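Local coordinates for protein glycerol dehydrogenase (PDB 1TA9) that catalyses the NAD(+)-dependent oxidation of glycerol to dihydroxyacetone, probably with a catalytic zinc ion, and serves the assimilation of glycerol, at residues R224-G229 against L276-S281. Residues are numbered along the deposited sequence; the frame is centred on the assembly and turned at random.
Sequences RFLISG and LSAILS
Ile227 and Ile279 lie level with each other where helices 223-245 and 258-284 run antiparallel; the axes of segments 224-229 and 276-281 come within 9.9 Å at an angle of 162° between their N-to-C directions. The CA atoms of this pair, 7.1 Å apart, set the register; the two segments bury 159 Å² between them, both sides summed, and the four residues that touch are all buried. The CB of Leu226 is directed toward the partner helix. With its CG anti to the backbone N (chi1 178°), it extends the CD2 methyl to the Ala278-Ile279 peptide, where CD2 lies 3.7 Å from Ala278 O and 4.0 Å from Ile279 N. The same methyl packs on Ala278 CB at 4.1 Å, so it lies against both the side chain and the carbonyl of Ala278. Both helices belong to the all-helical part of this iron-containing alcohol dehydrogenase fold, which follows the N-terminal parallel sheet; helix 223-245 also carries the zinc ligand Asp232 further along, and Leu226 lies beside Ala179, probably part of the NAD(+) site. The two isoleucine side chains cross at about a right angle. With CG1 anti to the carbonyl carbon in both (chi1 -68° and -71°), the ethyl arms are brought into the gap between the helices, where Ile227 CG1 lies 3.9 Å from Ile279 CD1. Val223 and Ile230 extend the apolar surface around Ile279, while Phe291 and Val294 of helix 289-307 pack against Leu226 and Ala278 respectively. Beyond the interface, Ser277 O accepts hydrogen bonds from Ser281 N and, at 2.8 Å, from Ser281 OG, which reach it from opposite faces of its carbonyl plane. Tyr420 of the second subunit packs on Ser277.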
# COMPACT_ATOMS: atom_id res chain seq x y z
N ARG B 224 -13.91 -17.48 33.45
CA ARG B 224 -13.88 -18.67 32.60
C ARG B 224 -15.17 -18.70 31.75
O ARG B 224 -15.16 -19.13 30.60
CB ARG B 224 -13.80 -19.95 33.45
CG ARG B 224 -13.78 -21.23 32.63
CD ARG B 224 -13.94 -22.49 33.47
NE ARG B 224 -14.01 -23.68 32.62
CZ ARG B 224 -14.37 -24.89 33.03
NH1 ARG B 224 -14.71 -25.10 34.30
NH2 ARG B 224 -14.41 -25.90 32.17
N PHE B 225 -16.27 -18.22 32.32
CA PHE B 225 -17.55 -18.19 31.60
C PHE B 225 -17.51 -17.27 30.38
O PHE B 225 -17.97 -17.64 29.30
CB PHE B 225 -18.67 -17.73 32.54
CG PHE B 225 -19.11 -18.78 33.52
CD1 PHE B 225 -19.94 -19.83 33.12
CD2 PHE B 225 -18.68 -18.73 34.84
CE1 PHE B 225 -20.33 -20.82 34.02
CE2 PHE B 225 -19.07 -19.72 35.76
CZ PHE B 225 -19.89 -20.76 35.34
N LEU B 226 -16.96 -16.07 30.56
CA LEU B 226 -16.86 -15.12 29.45
C LEU B 226 -15.99 -15.70 28.34
O LEU B 226 -16.31 -15.58 27.16
CB LEU B 226 -16.24 -13.79 29.93
CG LEU B 226 -16.04 -12.72 28.85
CD1 LEU B 226 -17.40 -12.19 28.41
CD2 LEU B 226 -15.18 -11.59 29.38
N ILE B 227 -14.89 -16.33 28.74
CA ILE B 227 -13.97 -16.92 27.78
C ILE B 227 -14.66 -18.03 26.99
O ILE B 227 -14.42 -18.17 25.79
CB ILE B 227 -12.71 -17.47 28.50
CG1 ILE B 227 -11.91 -16.28 29.05
CG2 ILE B 227 -11.87 -18.29 27.54
CD1 ILE B 227 -10.76 -16.66 29.97
N SER B 228 -15.51 -18.79 27.65
CA SER B 228 -16.24 -19.85 26.96
C SER B 228 -17.13 -19.19 25.89
O SER B 228 -17.27 -19.70 24.78
CB SER B 228 -17.10 -20.63 27.94
OG SER B 228 -17.91 -21.56 27.26
N GLY B 229 -17.74 -18.06 26.25
CA GLY B 229 -18.58 -17.35 25.31
C GLY B 229 -17.78 -16.80 24.15
O GLY B 229 -18.30 -16.67 23.04
N LEU B 276 -9.57 -9.51 24.59
CA LEU B 276 -8.62 -9.52 25.70
C LEU B 276 -8.88 -8.43 26.73
O LEU B 276 -8.67 -8.65 27.92
CB LEU B 276 -7.18 -9.42 25.19
CG LEU B 276 -6.10 -9.34 26.28
CD1 LEU B 276 -6.30 -10.44 27.32
CD2 LEU B 276 -4.72 -9.45 25.64
N SER B 277 -9.32 -7.26 26.29
CA SER B 277 -9.59 -6.19 27.24
C SER B 277 -10.84 -6.53 28.07
O SER B 277 -10.93 -6.17 29.24
CB SER B 277 -9.74 -4.83 26.53
OG SER B 277 -10.53 -4.90 25.36
N ALA B 278 -11.79 -7.25 27.47
CA ALA B 278 -12.99 -7.67 28.19
C ALA B 278 -12.59 -8.72 29.22
O ALA B 278 -13.08 -8.74 30.35
CB ALA B 278 -14.01 -8.26 27.22
N ILE B 279 -11.70 -9.62 28.82
CA ILE B 279 -11.22 -10.66 29.72
C ILE B 279 -10.53 -10.03 30.93
O ILE B 279 -10.82 -10.38 32.08
CB ILE B 279 -10.23 -11.61 29.00
CG1 ILE B 279 -10.99 -12.48 28.00
CG2 ILE B 279 -9.50 -12.47 30.02
CD1 ILE B 279 -10.10 -13.38 27.14
N LEU B 280 -9.61 -9.10 30.68
CA LEU B 280 -8.92 -8.42 31.77
C LEU B 280 -9.93 -7.68 32.65
O LEU B 280 -9.85 -7.71 33.88
CB LEU B 280 -7.87 -7.45 31.21
CG LEU B 280 -6.68 -8.13 30.52
CD1 LEU B 280 -5.88 -7.10 29.73
CD2 LEU B 280 -5.80 -8.80 31.56
N SER B 281 -10.89 -7.01 32.01
CA SER B 281 -11.92 -6.27 32.74
C SER B 281 -12.72 -7.19 33.66
O SER B 281 -12.90 -6.90 34.85
CB SER B 281 -12.87 -5.57 31.75
OG SER B 281 -12.20 -4.51 31.07